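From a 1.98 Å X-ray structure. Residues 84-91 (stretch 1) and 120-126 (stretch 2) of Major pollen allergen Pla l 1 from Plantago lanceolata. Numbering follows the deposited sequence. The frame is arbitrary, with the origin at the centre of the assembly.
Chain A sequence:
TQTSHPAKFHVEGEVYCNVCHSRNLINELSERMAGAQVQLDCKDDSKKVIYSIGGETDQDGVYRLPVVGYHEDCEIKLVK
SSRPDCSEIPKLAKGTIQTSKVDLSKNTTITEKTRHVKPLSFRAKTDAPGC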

ATOM      1  N   PRO A  84      -0.450  16.184  -7.296  1.00 48.61           N
ATOM      2  CA  PRO A  84      -1.676  16.826  -6.778  1.00 42.51           C
ATOM      3  C   PRO A  84      -2.872  16.507  -7.712  1.00 37.44           C
ATOM      4  O   PRO A  84      -3.995  16.424  -7.239  1.00 41.50           O
ATOM      5  N   ASP A  85      -2.609  16.218  -8.973  1.00 31.28           N
ATOM      6  CA  ASP A  85      -3.668  15.747  -9.879  1.00 41.62           C
ATOM      7  C   ASP A  85      -4.101  14.253  -9.636  1.00 35.73           C
ATOM      8  O   ASP A  85      -4.979  13.737 -10.313  1.00 37.27           O
ATOM      9  N   CYS A  86      -3.464  13.560  -8.708  1.00 29.72           N
ATOM     10  CA  CYS A  86      -3.807  12.155  -8.528  1.00 27.40           C
ATOM     11  C   CYS A  86      -3.639  11.831  -7.030  1.00 27.38           C
ATOM     12  O   CYS A  86      -2.679  11.139  -6.661  1.00 27.79           O
ATOM     13  N   SER A  87      -4.580  12.290  -6.198  1.00 23.10           N
ATOM     14  CA  SER A  87      -4.473  12.171  -4.738  1.00 24.98           C
ATOM     15  C   SER A  87      -5.742  11.665  -4.068  1.00 27.83           C
ATOM     16  O   SER A  87      -5.772  11.620  -2.829  1.00 33.46           O
ATOM     17  N   GLU A  88      -6.781  11.238  -4.819  1.00 25.11           N
ATOM     18  CA  GLU A  88      -7.920  10.616  -4.095  1.00 27.54           C
ATOM     19  C   GLU A  88      -7.456   9.313  -3.582  1.00 28.52           C
ATOM     20  O   GLU A  88      -6.691   8.653  -4.273  1.00 27.53           O
ATOM     21  N   ILE A  89      -8.025   8.919  -2.435  1.00 29.67           N
ATOM     22  CA  ILE A  89      -7.970   7.585  -1.897  1.00 28.78           C
ATOM     23  C   ILE A  89      -9.412   7.049  -1.990  1.00 31.93           C
ATOM     24  O   ILE A  89     -10.309   7.384  -1.212  1.00 26.05           O
ATOM     25  N   PRO A  90      -9.635   6.193  -2.987  1.00 34.46           N
ATOM     26  CA  PRO A  90     -10.955   5.694  -3.334  1.00 37.30           C
ATOM     27  C   PRO A  90     -11.479   4.802  -2.192  1.00 45.15           C
ATOM     28  O   PRO A  90     -10.848   3.807  -1.892  1.00 45.06           O
ATOM     29  N   LYS A  91     -12.570   5.168  -1.512  1.00 45.66           N
ATOM     30  CA  LYS A  91     -13.224   4.205  -0.605  1.00 46.18           C
ATOM     31  C   LYS A  91     -13.904   3.080  -1.406  1.00 45.08           C
ATOM     32  O   LYS A  91     -14.453   3.328  -2.464  1.00 45.58           O
ATOM     33  N   LEU A 120      -1.532  -0.675  -4.399  1.00 21.68           N
ATOM     34  CA  LEU A 120      -2.515   0.346  -4.028  1.00 22.31           C
ATOM     35  C   LEU A 120      -2.458   1.447  -5.074  1.00 20.83           C
ATOM     36  O   LEU A 120      -1.434   1.628  -5.730  1.00 20.81           O
ATOM     37  N   SER A 121      -3.532   2.196  -5.218  1.00 21.46           N
ATOM     38  CA  SER A 121      -3.512   3.340  -6.104  1.00 22.91           C
ATOM     39  C   SER A 121      -4.175   4.599  -5.492  1.00 21.21           C
ATOM     40  O   SER A 121      -5.191   4.536  -4.816  1.00 22.02           O
ATOM     41  N   PHE A 122      -3.596   5.743  -5.767  1.00 24.58           N
ATOM     42  CA  PHE A 122      -4.339   6.982  -5.743  1.00 23.95           C
ATOM     43  C   PHE A 122      -5.116   7.142  -7.083  1.00 25.10           C
ATOM     44  O   PHE A 122      -4.814   6.503  -8.078  1.00 25.46           O
ATOM     45  N   ARG A 123      -6.076   8.060  -7.110  1.00 25.68           N
ATOM     46  CA  ARG A 123      -6.962   8.171  -8.267  1.00 24.32           C
ATOM     47  C   ARG A 123      -7.073   9.612  -8.769  1.00 27.16           C
ATOM     48  O   ARG A 123      -7.106  10.508  -7.985  1.00 24.01           O
ATOM     49  N   ALA A 124      -6.991   9.792 -10.091  1.00 26.13           N
ATOM     50  CA  ALA A 124      -7.163  11.043 -10.718  1.00 28.05           C
ATOM     51  C   ALA A 124      -8.609  11.567 -10.605  1.00 29.57           C
ATOM     52  O   ALA A 124      -9.545  10.830 -10.279  1.00 30.68           O
ATOM     53  N   LYS A 125      -8.774  12.846 -10.911  1.00 29.61           N
ATOM     54  CA  LYS A 125     -10.051  13.507 -10.867  1.00 32.46           C
ATOM     55  C   LYS A 125     -10.756  13.363 -12.213  1.00 30.35           C
ATOM     56  O   LYS A 125     -11.904  13.705 -12.312  1.00 30.48           O
ATOM     57  N   THR A 126     -10.049  12.961 -13.236  1.00 27.09           N
ATOM     58  CA  THR A 126     -10.647  12.899 -14.587  1.00 31.72           C
ATOM     59  C   THR A 126     -10.618  11.450 -15.058  1.00 28.43           C
ATOM     60  O   THR A 126      -9.981  10.622 -14.416  1.00 28.78           O
TER

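The most unusual feature of this contact is that one residue pair, Glu 88 and Arg 123, is joined twice, through its backbones and again through its side chains. The two residues form a single antiparallel bridge: Glu 88 N donates to Arg 123 O at 3.3 Å, and Arg 123 N donates to Glu 88 O at 3.0 Å. Both side chains leave the backbone sideways to the opposing stretch, yet they meet. Glu 88 is m at chi1 and t at chi2, which carries its carboxylate nearer to stretch 2; Arg 123 runs t, t before turning p at chi3. In the resulting salt bridge, Glu 88 OE1 lies at the edge of the guanidinium, near its plane, and accepts from Arg 123 NE at 2.7 Å and from Arg 123 NH2 at 3.0 Å. Glu 88 OE2 and Arg 123 NH1 find partners elsewhere in the structure.

Pro 90 is the residue of stretch 1 whose CA-to-CB bond points toward stretch 2. Its compact C-gamma endo ring suits the place: Pro 90 CB lies over one face of the guanidinium, 3.8 Å from Arg 123 CZ, so that the flat cation is covered by hydrocarbon while its edge remains free for the carboxylate. Pro 90 CD also approaches Ser 121 O at 3.7 Å.

Phe 122, with chi1 m, supplies the large apolar surface. Its ring meets Ile 89, whose m, t rotamer brings Ile 89 CG1 to 3.6 Å from Phe 122 CE1. Closer to the backbone, Cys 86, a t rotamer bonded covalently to a group elsewhere, sets its SG 4.1 Å from Phe 122 CB and 4.4 Å from Ala 124 CB. The polarizable sulfur is well suited to such buried apolar company. Ala 124 has only a methyl group to offer, and its CA-to-CB bond points away overall; the closest approach of Cys 86 SG to this residue is to the backbone, 3.5 Å from Ala 124 N.

Waters and CA-H...O contacts supplement the single bridge, some of them at its own carbonyls. One water accepts from Ser 87 N and donates to Arg 123 O, both at 3.0 Å, so this carbonyl serves the water as well as Glu 88 N. Another donates to Asp 85 O at 2.8 Å and accepts from Lys 125 N at 2.9 Å, linking groups 3.9 Å apart. CA-H...O contacts join Phe 122 CA to Glu 88 O at 3.2 Å and Ala 124 CA to Asp 85 O at 3.5 Å.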

ATOM      1  CB  PRO A  84      -1.315  18.330  -6.768  1.00 54.59           C
ATOM      2  CG  PRO A  84       0.190  18.410  -7.088  1.00 52.67           C
ATOM      3  CD  PRO A  84       0.481  17.169  -7.905  1.00 54.72           C
ATOM      4  CB  ASP A  85      -3.151  15.911 -11.312  1.00 41.34           C
ATOM      5  CG  ASP A  85      -1.926  15.087 -11.562  1.00 50.35           C
ATOM      6  OD1 ASP A  85      -1.091  15.048 -10.649  1.00 60.91           O
ATOM      7  OD2 ASP A  85      -1.772  14.497 -12.657  1.00 51.64           O
ATOM      8  CB  CYS A  86      -2.926  11.308  -9.448  1.00 29.11           C
ATOM      9  SG  CYS A  86      -3.508   9.554  -9.531  1.00 28.37           S
ATOM     10  CB  SER A  87      -4.077  13.495  -4.110  1.00 26.50           C
ATOM     11  OG  SER A  87      -4.925  14.596  -4.524  1.00 29.06           O
ATOM     12  CB  GLU A  88      -9.160  10.267  -4.962  1.00 27.23           C
ATOM     13  CG  GLU A  88      -9.838  11.460  -5.511  1.00 26.24           C
ATOM     14  CD  GLU A  88     -11.100  11.111  -6.260  1.00 28.07           C
ATOM     15  OE1 GLU A  88     -11.311   9.929  -6.665  1.00 26.82           O
ATOM     16  OE2 GLU A  88     -11.849  12.085  -6.501  1.00 28.58           O
ATOM     17  CB  ILE A  89      -7.450   7.555  -0.433  1.00 29.72           C
ATOM     18  CG1 ILE A  89      -6.016   8.096  -0.401  1.00 24.39           C
ATOM     19  CG2 ILE A  89      -7.576   6.124   0.142  1.00 30.50           C
ATOM     20  CD1 ILE A  89      -5.306   8.286   0.968  1.00 30.65           C
ATOM     21  CB  PRO A  90     -10.679   4.888  -4.619  1.00 35.90           C
ATOM     22  CG  PRO A  90      -9.230   4.478  -4.513  1.00 40.63           C
ATOM     23  CD  PRO A  90      -8.579   5.704  -3.887  1.00 36.11           C
ATOM     24  CB  LYS A  91     -14.262   4.881   0.255  1.00 47.46           C
ATOM     25  CG  LYS A  91     -13.662   5.414   1.536  1.00 53.94           C
ATOM     26  CD  LYS A  91     -14.676   6.156   2.377  1.00 52.17           C
ATOM     27  CE  LYS A  91     -13.997   7.272   3.167  1.00 58.74           C
ATOM     28  NZ  LYS A  91     -13.589   8.397   2.279  1.00 54.88           N
ATOM     29  CB  LEU A 120      -2.142   0.974  -2.662  1.00 23.43           C
ATOM     30  CG  LEU A 120      -2.271   0.026  -1.456  1.00 25.64           C
ATOM     31  CD1 LEU A 120      -1.330   0.473  -0.327  1.00 25.18           C
ATOM     32  CD2 LEU A 120      -3.723  -0.076  -1.048  1.00 24.39           C
ATOM     33  CB  SER A 121      -4.202   2.961  -7.470  1.00 22.17           C
ATOM     34  OG  SER A 121      -5.579   2.593  -7.218  1.00 26.03           O
ATOM     35  CB  PHE A 122      -3.321   8.134  -5.643  1.00 21.37           C
ATOM     36  CG  PHE A 122      -2.661   8.259  -4.295  1.00 22.27           C
ATOM     37  CD1 PHE A 122      -3.402   8.688  -3.190  1.00 23.79           C
ATOM     38  CD2 PHE A 122      -1.330   7.865  -4.103  1.00 22.47           C
ATOM     39  CE1 PHE A 122      -2.830   8.767  -1.907  1.00 24.86           C
ATOM     40  CE2 PHE A 122      -0.726   8.001  -2.840  1.00 18.98           C
ATOM     41  CZ  PHE A 122      -1.460   8.479  -1.755  1.00 22.95           C
ATOM     42  CB  ARG A 123      -8.313   7.527  -7.943  1.00 21.70           C
ATOM     43  CG  ARG A 123      -9.286   7.557  -9.174  1.00 23.37           C
ATOM     44  CD  ARG A 123     -10.562   6.802  -8.806  1.00 22.25           C
ATOM     45  NE  ARG A 123     -11.331   7.433  -7.762  1.00 27.48           N
ATOM     46  CZ  ARG A 123     -12.468   6.930  -7.284  1.00 30.89           C
ATOM     47  NH1 ARG A 123     -12.903   5.722  -7.692  1.00 30.43           N
ATOM     48  NH2 ARG A 123     -13.134   7.591  -6.384  1.00 28.72           N
ATOM     49  CB  ALA A 124      -6.672  10.987 -12.178  1.00 27.81           C
ATOM     50  CB  LYS A 125      -9.837  15.022 -10.632  1.00 35.94           C
ATOM     51  CG  LYS A 125      -8.775  15.328  -9.573  1.00 45.32           C
ATOM     52  CD  LYS A 125      -8.772  16.798  -9.175  1.00 45.08           C
ATOM     53  CE  LYS A 125      -9.690  16.977  -8.000  1.00 44.77           C
ATOM     54  NZ  LYS A 125      -9.452  18.333  -7.478  1.00 50.18           N
ATOM     55  CB  THR A 126      -9.777  13.697 -15.590  1.00 30.45           C
ATOM     56  OG1 THR A 126      -8.439  13.273 -15.432  1.00 35.11           O
ATOM     57  CG2 THR A 126      -9.797  15.222 -15.267  1.00 30.57           C
TER
HETATM   58  O   HOH W   1      -6.770  14.471 -12.314  1.00 36.11           O
HETATM   59  O   HOH W   2      -6.950  13.494  -7.484  1.00 28.41           O